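Local coordinates for protein neurotoxin (Clostridium botulinum, PDB 3N7L) that probably binds gangliosides on nerve cells, serving as the receptor-binding domain of a botulinum neurotoxin of serotype D/C, at residues D5-S10 with D207-A212; N82-N87 with I105-N110; F111-L116 with E123-F128; I181-N186 with M203-F208. All coordinates share one frame; numbering follows the deposited sequence.

Interaction 1: residues D5-S10 with D207-A212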
# COMPACT_ATOMS: atom_id res chain seq x y z
N ASP A 5 -13.12 21.96 -11.02
CA ASP A 5 -13.16 23.31 -11.57
C ASP A 5 -11.95 24.11 -11.10
O ASP A 5 -11.59 25.11 -11.72
CB ASP A 5 -14.45 24.01 -11.12
CG ASP A 5 -15.69 23.42 -11.76
OD1 ASP A 5 -16.81 23.86 -11.41
OD2 ASP A 5 -15.56 22.52 -12.62
N SER A 6 -11.32 23.66 -10.01
CA SER A 6 -10.15 24.34 -9.47
C SER A 6 -8.85 23.64 -9.84
O SER A 6 -7.76 24.14 -9.55
CB SER A 6 -10.27 24.47 -7.94
OG SER A 6 -10.38 23.20 -7.32
N LYS A 7 -8.95 22.48 -10.48
CA LYS A 7 -7.76 21.73 -10.87
C LYS A 7 -6.99 22.51 -11.95
O LYS A 7 -7.52 22.78 -13.02
CB LYS A 7 -8.15 20.35 -11.40
CG LYS A 7 -6.95 19.49 -11.79
CD LYS A 7 -7.38 18.18 -12.45
CE LYS A 7 -8.04 17.24 -11.47
NZ LYS A 7 -8.39 15.94 -12.13
N ILE A 8 -5.74 22.86 -11.66
CA ILE A 8 -4.93 23.61 -12.60
C ILE A 8 -3.77 22.80 -13.19
O ILE A 8 -3.08 23.26 -14.10
CB ILE A 8 -4.37 24.90 -11.95
CG1 ILE A 8 -3.58 24.56 -10.68
CG2 ILE A 8 -5.53 25.84 -11.61
CD1 ILE A 8 -2.92 25.76 -10.03
N LEU A 9 -3.57 21.60 -12.67
CA LEU A 9 -2.53 20.71 -13.16
C LEU A 9 -2.98 19.28 -12.91
O LEU A 9 -3.45 18.95 -11.83
CB LEU A 9 -1.19 20.95 -12.45
CG LEU A 9 -0.09 19.95 -12.82
CD1 LEU A 9 0.17 20.00 -14.33
CD2 LEU A 9 1.19 20.27 -12.06
N SER A 10 -2.85 18.44 -13.93
CA SER A 10 -3.25 17.05 -13.84
C SER A 10 -2.27 16.21 -14.63
O SER A 10 -2.50 15.91 -15.80
CB SER A 10 -4.67 16.88 -14.39
OG SER A 10 -5.08 15.53 -14.34
N ASP A 207 -1.08 10.01 -10.99
CA ASP A 207 -2.07 11.08 -10.87
C ASP A 207 -1.67 12.26 -9.98
O ASP A 207 -2.25 12.47 -8.91
CB ASP A 207 -3.41 10.51 -10.39
CG ASP A 207 -4.06 9.59 -11.43
OD1 ASP A 207 -4.30 10.06 -12.56
OD2 ASP A 207 -4.32 8.41 -11.11
N PHE A 208 -0.69 13.04 -10.42
CA PHE A 208 -0.23 14.20 -9.67
C PHE A 208 -1.12 15.38 -10.05
O PHE A 208 -1.11 15.83 -11.20
CB PHE A 208 1.22 14.51 -10.03
CG PHE A 208 1.82 15.62 -9.22
CD1 PHE A 208 2.47 15.35 -8.02
CD2 PHE A 208 1.73 16.95 -9.65
CE1 PHE A 208 3.02 16.38 -7.25
CE2 PHE A 208 2.28 17.99 -8.90
CZ PHE A 208 2.93 17.70 -7.70
N TYR A 209 -1.88 15.88 -9.08
CA TYR A 209 -2.79 17.00 -9.31
C TYR A 209 -2.47 18.22 -8.45
O TYR A 209 -1.87 18.11 -7.38
CB TYR A 209 -4.23 16.60 -8.97
CG TYR A 209 -4.81 15.42 -9.70
CD1 TYR A 209 -6.02 14.86 -9.28
CD2 TYR A 209 -4.19 14.86 -10.82
CE1 TYR A 209 -6.61 13.79 -9.95
CE2 TYR A 209 -4.77 13.78 -11.50
CZ TYR A 209 -5.98 13.25 -11.06
OH TYR A 209 -6.56 12.19 -11.70
N ILE A 210 -2.89 19.39 -8.92
CA ILE A 210 -2.74 20.63 -8.16
C ILE A 210 -4.05 21.39 -8.32
O ILE A 210 -4.55 21.57 -9.44
CB ILE A 210 -1.56 21.50 -8.66
CG1 ILE A 210 -0.23 20.81 -8.36
CG2 ILE A 210 -1.59 22.86 -7.96
CD1 ILE A 210 1.00 21.60 -8.74
N PHE A 211 -4.62 21.82 -7.20
CA PHE A 211 -5.89 22.54 -7.18
C PHE A 211 -5.69 23.97 -6.69
O PHE A 211 -4.93 24.22 -5.76
CB PHE A 211 -6.88 21.83 -6.26
CG PHE A 211 -7.24 20.44 -6.70
CD1 PHE A 211 -8.30 20.22 -7.57
CD2 PHE A 211 -6.51 19.34 -6.25
CE1 PHE A 211 -8.64 18.94 -7.98
CE2 PHE A 211 -6.83 18.05 -6.65
CZ PHE A 211 -7.90 17.84 -7.52
N ALA A 212 -6.40 24.90 -7.32
CA ALA A 212 -6.32 26.31 -6.95
C ALA A 212 -7.23 26.61 -5.77
O ALA A 212 -7.91 27.62 -5.74
CB ALA A 212 -6.69 27.19 -8.14
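Lys7 leaves its strand with CG anti to the backbone N (chi1 -178°) and bends at chi3 (-70°), which lays its end over the ring of Tyr209, itself swung beside its own backbone N. The contact is a cation-pi interaction: Lys7 NZ lies 3.8 Å from the centroid of the Tyr209 ring, over one face and shifted toward the CE1 side, with CE just behind it making a CH-pi contact. The opposite face of that ring carries the carbonyl oxygen of Asp207. Ser10 OG approaches Tyr209 CE2 obliquely, but its hydrogen bond goes to Thr21, while the tyrosine hydroxyl pairs with Gln12. On the same side of the sheet, Lys7 CB rests 3.7 Å from Phe211 CE1.

Between these strands, antiparallel in the jelly-roll-like lectin subdomain of the binding domain, the register slips by one at a classic beta bulge, two residues, Ile8 and Leu9, being set against the single Ile210, whose carbonyl oxygen takes a 2.8 Å bond from Ile8 N and a weak one of 3.4 Å from Leu9 N. Beyond the bulge, Ile210 N returns a bond to Leu9 O. At the other end Ala212 N reaches Ser6 O at 2.7 Å, coming from above the carbonyl plane.

On the face of Leu9 and Ile210, Leu9 CD2 meets Ile210 CD1 at 3.6 Å and touches the edge of the Phe208 ring near CE2; at the bulge Ile8 CG1 packs on Ile210 CG2, and Ile8 CG2 reaches Ala212 CB at 3.9 Å.

Interaction 2: residues N82-N87 with I105-N110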
# COMPACT_ATOMS: atom_id res chain seq x y z
N ASN A 82 10.25 2.38 -2.95
CA ASN A 82 10.66 1.05 -2.55
C ASN A 82 11.97 0.98 -1.84
O ASN A 82 13.02 1.35 -2.37
CB ASN A 82 10.67 0.04 -3.69
CG ASN A 82 11.00 -1.35 -3.18
OD1 ASN A 82 10.52 -1.75 -2.11
ND2 ASN A 82 11.82 -2.09 -3.91
N LYS A 83 11.87 0.46 -0.63
CA LYS A 83 12.95 0.30 0.30
C LYS A 83 13.13 1.63 0.97
O LYS A 83 14.22 2.20 1.02
CB LYS A 83 14.22 -0.18 -0.37
CG LYS A 83 14.75 -1.45 0.26
CD LYS A 83 13.68 -2.54 0.28
CE LYS A 83 14.12 -3.75 1.08
NZ LYS A 83 14.40 -3.39 2.50
N TRP A 84 12.01 2.15 1.47
CA TRP A 84 12.00 3.39 2.20
C TRP A 84 12.29 2.95 3.63
O TRP A 84 11.38 2.79 4.46
CB TRP A 84 10.63 4.07 2.12
CG TRP A 84 10.58 5.39 2.85
CD1 TRP A 84 11.61 6.02 3.48
CD2 TRP A 84 9.43 6.23 3.04
NE1 TRP A 84 11.18 7.19 4.05
CE2 TRP A 84 9.84 7.34 3.80
CE3 TRP A 84 8.09 6.14 2.64
CZ2 TRP A 84 8.97 8.37 4.17
CZ3 TRP A 84 7.21 7.16 3.02
CH2 TRP A 84 7.66 8.26 3.78
N VAL A 85 13.57 2.71 3.89
CA VAL A 85 14.02 2.29 5.21
C VAL A 85 14.08 3.49 6.16
O VAL A 85 14.23 4.63 5.72
CB VAL A 85 15.40 1.58 5.11
CG1 VAL A 85 15.23 0.25 4.41
CG2 VAL A 85 16.38 2.44 4.34
N SER A 86 13.96 3.21 7.45
CA SER A 86 13.96 4.25 8.47
C SER A 86 15.25 5.06 8.60
O SER A 86 15.24 6.13 9.20
CB SER A 86 13.59 3.65 9.84
OG SER A 86 14.61 2.78 10.30
N ASN A 87 16.35 4.55 8.07
CA ASN A 87 17.61 5.28 8.14
C ASN A 87 18.05 5.75 6.76
O ASN A 87 19.24 5.90 6.48
CB ASN A 87 18.71 4.42 8.77
CG ASN A 87 19.14 3.27 7.89
OD1 ASN A 87 20.25 2.76 8.03
ND2 ASN A 87 18.27 2.85 6.98
N ILE A 105 9.28 18.86 -2.05
CA ILE A 105 8.87 17.66 -1.34
C ILE A 105 10.07 16.72 -1.32
O ILE A 105 10.65 16.42 -2.37
CB ILE A 105 7.70 16.94 -2.04
CG1 ILE A 105 6.44 17.80 -1.96
CG2 ILE A 105 7.46 15.58 -1.39
CD1 ILE A 105 5.24 17.21 -2.68
N GLY A 106 10.45 16.27 -0.13
CA GLY A 106 11.57 15.37 -0.03
C GLY A 106 11.35 14.31 1.03
O GLY A 106 10.30 14.28 1.70
N ILE A 107 12.33 13.44 1.18
CA ILE A 107 12.26 12.38 2.18
C ILE A 107 13.61 12.26 2.87
O ILE A 107 14.66 12.53 2.28
CB ILE A 107 11.90 11.01 1.55
CG1 ILE A 107 12.92 10.65 0.46
CG2 ILE A 107 10.49 11.05 0.97
CD1 ILE A 107 12.67 9.31 -0.21
N ILE A 108 13.57 11.86 4.14
CA ILE A 108 14.77 11.65 4.94
C ILE A 108 14.34 10.78 6.11
O ILE A 108 13.33 11.06 6.76
CB ILE A 108 15.40 12.99 5.43
CG1 ILE A 108 16.71 12.70 6.17
CG2 ILE A 108 14.43 13.75 6.33
CD1 ILE A 108 17.50 13.95 6.51
N SER A 109 15.08 9.70 6.35
CA SER A 109 14.72 8.76 7.41
C SER A 109 13.28 8.31 7.13
O SER A 109 12.93 8.04 5.98
CB SER A 109 14.80 9.41 8.78
OG SER A 109 16.13 9.78 9.07
N ASN A 110 12.45 8.26 8.16
CA ASN A 110 11.06 7.85 7.98
C ASN A 110 10.13 9.05 7.76
O ASN A 110 8.93 8.96 8.02
CB ASN A 110 10.58 7.03 9.19
CG ASN A 110 10.74 7.77 10.53
OD1 ASN A 110 9.91 7.65 11.42
ND2 ASN A 110 11.83 8.51 10.66
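Trp84 turns the N-H edge of its indole toward the backbone of Ser109, joining the loop after strand 72-82 to the turn that follows strand 102-108 in the lectin-like half of the binding domain. The tryptophan is the centre of an inverse gamma turn, closed by a weak bond from Val85 N to Lys83 O. Its CG stands anti to the backbone N (chi1 -179°), and this carries the long ring system out of the loop and across to the other segment. Trp84 NE1 then donates to Ser109 O at 2.7 Å. The donor lies in the plane of the carbonyl, while the oxygen sits 18° out of the indole plane, and the N-H...O angle of 146° makes the bond short but somewhat bent.

Farther along the same ring, the benzo portion meets the backbone obliquely: Trp84 CZ2 is 3.8 Å from the carbonyl carbon of Asn110. The same CZ2 meets Ile107 CG2 more loosely and obliquely, at 4.4 Å, where the isoleucine points from its strand toward the loop. Tyr130 meets the indole edge-to-face and Tyr139 meets it at a steep angle, so aromatic neighbours from another part of the chain help to enclose it.

Beside the indole, the two backbones approach without a conventional hydrogen bond between them. The CB of Ser109 points away from the loop overall, yet its alpha carbon and CB both lie against the carbonyl of Ser86, with Ser109 CA 3.2 Å from Ser86 O.

Interaction 3: residues F111-L116 with E123-F128; sequences FLVFTL and EQDINF
The shortest polar bond of this hairpin runs from Leu116 N to Gln124 O, at 2.7 Å and almost straight (173° at the hydrogen). Gln124 N answers to Leu116 O, and the same reciprocal pattern recurs at Phe114 with Ile126 and at Leu112 with Phe128. Six backbone bonds thus join strands 111-117 and 122-129 in regular antiparallel register. In the non-hydrogen-bonded pairs between them, Val113 CB lies 3.8 Å from Asn127 CB, and Thr115 runs side by side with Asp125, its OG1 3.6 Å from Asp125 CB.

Beside this face of Val113, Thr115, Asp125 and Asn127, Glu123 places CG between its backbone N and carbonyl carbon (chi1 62°) and then extends, laying its carboxylate end beside the Thr115 methyl; OE2 also has a long, weak ion pair with Lys117. At the far end Asn127 ND2 meets the Phe111 ring edge, 3.2 Å from CD2, with amide and ring planes 77° apart.

Leu112, Phe114, Leu116, Gln124, Ile126 and Phe128 form the opposite face. Ile126 CG2 sits at the edge of the Phe114 ring and 4.0 Å from Phe114 CB, while the layer packs onto strands 143-150 and 154-159. The hairpin is therefore amphipathic: this face is largely apolar, its one amide, Gln124, satisfied by the backbone of Lys168 and Lys170; the other carries mostly polar groups beside Val113.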
# COMPACT_ATOMS: atom_id res chain seq x y z
N PHE A 111 10.70 10.15 7.27
CA PHE A 111 9.92 11.38 7.02
C PHE A 111 9.71 11.77 5.56
O PHE A 111 10.61 11.64 4.73
CB PHE A 111 10.56 12.61 7.69
CG PHE A 111 10.66 12.53 9.18
CD1 PHE A 111 11.70 11.84 9.79
CD2 PHE A 111 9.72 13.17 9.98
CE1 PHE A 111 11.80 11.78 11.17
CE2 PHE A 111 9.80 13.11 11.37
CZ PHE A 111 10.85 12.41 11.97
N LEU A 112 8.51 12.27 5.28
CA LEU A 112 8.15 12.80 3.97
C LEU A 112 7.86 14.25 4.36
O LEU A 112 6.98 14.51 5.18
CB LEU A 112 6.87 12.17 3.42
CG LEU A 112 6.36 12.82 2.13
CD1 LEU A 112 7.21 12.36 0.97
CD2 LEU A 112 4.91 12.45 1.88
N VAL A 113 8.60 15.19 3.80
CA VAL A 113 8.38 16.58 4.18
C VAL A 113 8.13 17.56 3.04
O VAL A 113 8.76 17.51 1.98
CB VAL A 113 9.54 17.09 5.12
CG1 VAL A 113 10.68 16.10 5.12
CG2 VAL A 113 10.01 18.47 4.71
N PHE A 114 7.16 18.44 3.28
CA PHE A 114 6.78 19.47 2.33
C PHE A 114 7.33 20.77 2.89
O PHE A 114 7.07 21.13 4.04
CB PHE A 114 5.26 19.55 2.19
CG PHE A 114 4.79 20.73 1.38
CD1 PHE A 114 4.40 21.91 2.00
CD2 PHE A 114 4.77 20.67 -0.01
CE1 PHE A 114 4.00 23.02 1.25
CE2 PHE A 114 4.37 21.77 -0.77
CZ PHE A 114 3.99 22.94 -0.14
N THR A 115 8.10 21.47 2.06
CA THR A 115 8.73 22.71 2.46
C THR A 115 8.30 23.92 1.64
O THR A 115 8.25 23.86 0.42
CB THR A 115 10.27 22.60 2.35
OG1 THR A 115 10.72 21.51 3.16
CG2 THR A 115 10.94 23.89 2.83
N LEU A 116 8.00 25.00 2.34
CA LEU A 116 7.62 26.27 1.73
C LEU A 116 8.92 27.07 1.90
O LEU A 116 9.30 27.40 3.02
CB LEU A 116 6.47 26.90 2.52
CG LEU A 116 5.17 27.32 1.82
CD1 LEU A 116 4.84 26.36 0.68
CD2 LEU A 116 4.04 27.36 2.85
N GLU A 123 12.52 29.06 5.62
CA GLU A 123 11.50 28.19 5.07
C GLU A 123 10.62 27.68 6.20
O GLU A 123 10.91 27.90 7.38
CB GLU A 123 12.17 27.02 4.37
CG GLU A 123 13.01 26.16 5.30
CD GLU A 123 13.92 25.21 4.55
OE1 GLU A 123 14.49 24.31 5.20
OE2 GLU A 123 14.08 25.36 3.32
N GLN A 124 9.54 27.02 5.82
CA GLN A 124 8.63 26.45 6.81
C GLN A 124 8.22 25.11 6.24
O GLN A 124 7.93 24.99 5.05
CB GLN A 124 7.42 27.37 7.00
CG GLN A 124 6.42 26.86 8.03
CD GLN A 124 5.36 27.90 8.36
OE1 GLN A 124 4.94 28.67 7.50
NE2 GLN A 124 4.91 27.91 9.62
N ASP A 125 8.20 24.09 7.08
CA ASP A 125 7.84 22.78 6.58
C ASP A 125 6.93 22.01 7.50
O ASP A 125 6.82 22.29 8.69
CB ASP A 125 9.11 21.97 6.30
CG ASP A 125 9.98 21.82 7.53
OD1 ASP A 125 11.22 21.81 7.38
OD2 ASP A 125 9.42 21.70 8.64
N ILE A 126 6.26 21.03 6.91
CA ILE A 126 5.34 20.18 7.63
C ILE A 126 5.73 18.76 7.19
O ILE A 126 6.32 18.58 6.12
CB ILE A 126 3.89 20.53 7.22
CG1 ILE A 126 2.90 19.76 8.08
CG2 ILE A 126 3.68 20.26 5.74
CD1 ILE A 126 1.46 20.19 7.87
N ASN A 127 5.43 17.75 8.00
CA ASN A 127 5.82 16.41 7.61
C ASN A 127 4.95 15.27 8.10
O ASN A 127 4.10 15.43 8.97
CB ASN A 127 7.26 16.12 8.06
CG ASN A 127 7.37 15.92 9.57
OD1 ASN A 127 7.80 16.81 10.30
ND2 ASN A 127 6.98 14.74 10.04
N PHE A 128 5.21 14.11 7.51
CA PHE A 128 4.56 12.86 7.86
C PHE A 128 5.71 11.91 8.16
O PHE A 128 6.62 11.77 7.34
CB PHE A 128 3.75 12.31 6.68
CG PHE A 128 3.54 10.81 6.72
CD1 PHE A 128 2.99 10.20 7.84
CD2 PHE A 128 3.88 10.01 5.62
CE1 PHE A 128 2.77 8.81 7.87
CE2 PHE A 128 3.66 8.63 5.65
CZ PHE A 128 3.11 8.03 6.78

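Interaction 4: residues I181-N186 with M203-F208; sequences ITFQMN and MWIRDF
Phe183 and Phe208 form the aromatic part of this contact, a T-shaped (edge-to-face) pair whose centroids are 4.8 Å apart and whose planes stand at 86°. The tip of the first ring, CZ, comes down over the centre of the second and lies 3.5 Å from Phe208 CG. Phe208 has its CG anti to the backbone N (chi1 -175°), which sends the ring across the interior to receive that edge.

Contacts of isoleucine methyls with the rings flank the pair. Ile181 CD1 reaches Phe208 CE2 at 4.2 Å, and Phe183 CE1 meets Ile205 CG2 at 4.3 Å. The thioether packing is closer: Met185 SD lies 3.6 Å from Met203 CB, while the bent end of Met203 brings its CE back to Met185 CG.

Between these two segments no polar pair forms; within them Asn186 ND2 donates to Gln184 OE1, and Arg206 NE forms a 2.9 Å salt bridge with Asp207 OD2, with Trp78 adding a cation-pi contact to the arginine.

The strand axes lie 9.3 Å apart, in different sheets of a beta sandwich. Strand 180-187 packs here face to face on strand 202-211, with Leu46 of strand 44-47, Ile79 of strand 72-82 and Leu9 and Leu11 of strand 7-14 closing round the same interior.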
# COMPACT_ATOMS: atom_id res chain seq x y z
N ILE A 181 8.08 22.25 -12.17
CA ILE A 181 8.09 21.19 -11.17
C ILE A 181 8.94 20.06 -11.73
O ILE A 181 8.68 19.56 -12.83
CB ILE A 181 6.67 20.66 -10.88
CG1 ILE A 181 5.77 21.80 -10.41
CG2 ILE A 181 6.73 19.57 -9.79
CD1 ILE A 181 4.32 21.42 -10.30
N THR A 182 9.96 19.67 -10.98
CA THR A 182 10.87 18.62 -11.42
C THR A 182 10.79 17.37 -10.55
O THR A 182 11.08 17.41 -9.35
CB THR A 182 12.33 19.12 -11.42
OG1 THR A 182 12.45 20.25 -12.29
CG2 THR A 182 13.27 18.03 -11.87
N PHE A 183 10.39 16.26 -11.18
CA PHE A 183 10.30 14.97 -10.50
C PHE A 183 11.62 14.25 -10.76
O PHE A 183 11.93 13.88 -11.89
CB PHE A 183 9.15 14.13 -11.09
CG PHE A 183 7.78 14.68 -10.78
CD1 PHE A 183 6.98 14.09 -9.80
CD2 PHE A 183 7.27 15.76 -11.49
CE1 PHE A 183 5.70 14.57 -9.54
CE2 PHE A 183 5.99 16.25 -11.23
CZ PHE A 183 5.20 15.66 -10.25
N GLN A 184 12.41 14.06 -9.71
CA GLN A 184 13.70 13.40 -9.84
C GLN A 184 14.27 13.12 -8.46
O GLN A 184 14.20 13.97 -7.57
CB GLN A 184 14.67 14.29 -10.64
CG GLN A 184 16.08 13.73 -10.79
CD GLN A 184 16.97 14.61 -11.67
OE1 GLN A 184 17.18 15.79 -11.39
NE2 GLN A 184 17.49 14.02 -12.75
N MET A 185 14.82 11.93 -8.28
CA MET A 185 15.39 11.56 -7.00
C MET A 185 16.83 12.05 -6.88
O MET A 185 17.76 11.43 -7.41
CB MET A 185 15.31 10.05 -6.82
CG MET A 185 13.91 9.53 -7.04
SD MET A 185 13.74 7.83 -6.54
CE MET A 185 13.51 8.04 -4.77
N ASN A 186 16.99 13.17 -6.18
CA ASN A 186 18.30 13.77 -5.99
C ASN A 186 18.76 13.74 -4.54
O ASN A 186 18.10 14.28 -3.65
CB ASN A 186 18.30 15.21 -6.50
CG ASN A 186 17.94 15.32 -7.96
OD1 ASN A 186 18.39 14.51 -8.77
ND2 ASN A 186 17.13 16.31 -8.30
N MET A 203 11.01 5.13 -7.08
CA MET A 203 9.81 5.88 -6.74
C MET A 203 8.83 5.76 -7.89
O MET A 203 9.21 5.82 -9.06
CB MET A 203 10.17 7.34 -6.50
CG MET A 203 9.00 8.29 -6.39
SD MET A 203 9.57 9.97 -5.98
CE MET A 203 10.21 10.50 -7.55
N TRP A 204 7.56 5.58 -7.55
CA TRP A 204 6.49 5.48 -8.53
C TRP A 204 5.50 6.60 -8.22
O TRP A 204 5.12 6.78 -7.07
CB TRP A 204 5.76 4.14 -8.42
CG TRP A 204 6.56 2.94 -8.84
CD1 TRP A 204 6.54 2.33 -10.06
CD2 TRP A 204 7.46 2.20 -8.03
NE1 TRP A 204 7.38 1.24 -10.06
CE2 TRP A 204 7.96 1.13 -8.82
CE3 TRP A 204 7.91 2.32 -6.71
CZ2 TRP A 204 8.88 0.20 -8.33
CZ3 TRP A 204 8.82 1.39 -6.22
CH2 TRP A 204 9.30 0.34 -7.03
N ILE A 205 5.08 7.34 -9.25
CA ILE A 205 4.12 8.41 -9.06
C ILE A 205 2.93 8.18 -9.97
O ILE A 205 3.08 7.72 -11.09
CB ILE A 205 4.72 9.79 -9.38
CG1 ILE A 205 5.81 10.14 -8.37
CG2 ILE A 205 3.61 10.84 -9.39
CD1 ILE A 205 5.30 10.25 -6.94
N ARG A 206 1.75 8.53 -9.48
CA ARG A 206 0.54 8.34 -10.24
C ARG A 206 -0.45 9.47 -9.94
O ARG A 206 -0.63 9.87 -8.79
CB ARG A 206 -0.04 6.97 -9.84
CG ARG A 206 -1.45 6.74 -10.27
CD ARG A 206 -2.18 5.91 -9.26
NE ARG A 206 -3.57 6.31 -9.28
CZ ARG A 206 -4.56 5.73 -8.63
NH1 ARG A 206 -5.78 6.23 -8.75
NH2 ARG A 206 -4.35 4.66 -7.87
N ASP A 207 -1.08 10.01 -10.99
CA ASP A 207 -2.07 11.08 -10.87
C ASP A 207 -1.67 12.26 -9.98
O ASP A 207 -2.25 12.47 -8.91
CB ASP A 207 -3.41 10.51 -10.39
CG ASP A 207 -4.06 9.59 -11.43
OD1 ASP A 207 -4.30 10.06 -12.56
OD2 ASP A 207 -4.32 8.41 -11.11
N PHE A 208 -0.69 13.04 -10.42
CA PHE A 208 -0.23 14.20 -9.67
C PHE A 208 -1.12 15.38 -10.05
O PHE A 208 -1.11 15.83 -11.20
CB PHE A 208 1.22 14.51 -10.03
CG PHE A 208 1.82 15.62 -9.22
CD1 PHE A 208 2.47 15.35 -8.02
CD2 PHE A 208 1.73 16.95 -9.65
CE1 PHE A 208 3.02 16.38 -7.25
CE2 PHE A 208 2.28 17.99 -8.90
CZ PHE A 208 2.93 17.70 -7.70

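The four contacts illustrate how a beta sandwich is held both within and between its sheets. Interactions 1 and 4 share strand 202-211: the first is its edgewise pairing, the second its packing across the interior, and they meet where Ile181 CD1 lies 3.7 Å from Ile210 CD1. Interactions 2 and 3 are joined through neighbouring strands, with Gly106 O 2.9 Å from Val113 N, a probable hydrogen bond, and their centres are 13 Å apart. Interaction 2 also touches interaction 4, Asn82 CB lying 3.4 Å from Trp204 CZ3. Along the chain, interactions 2 and 3 are nested inside the long loop closed by interaction 1.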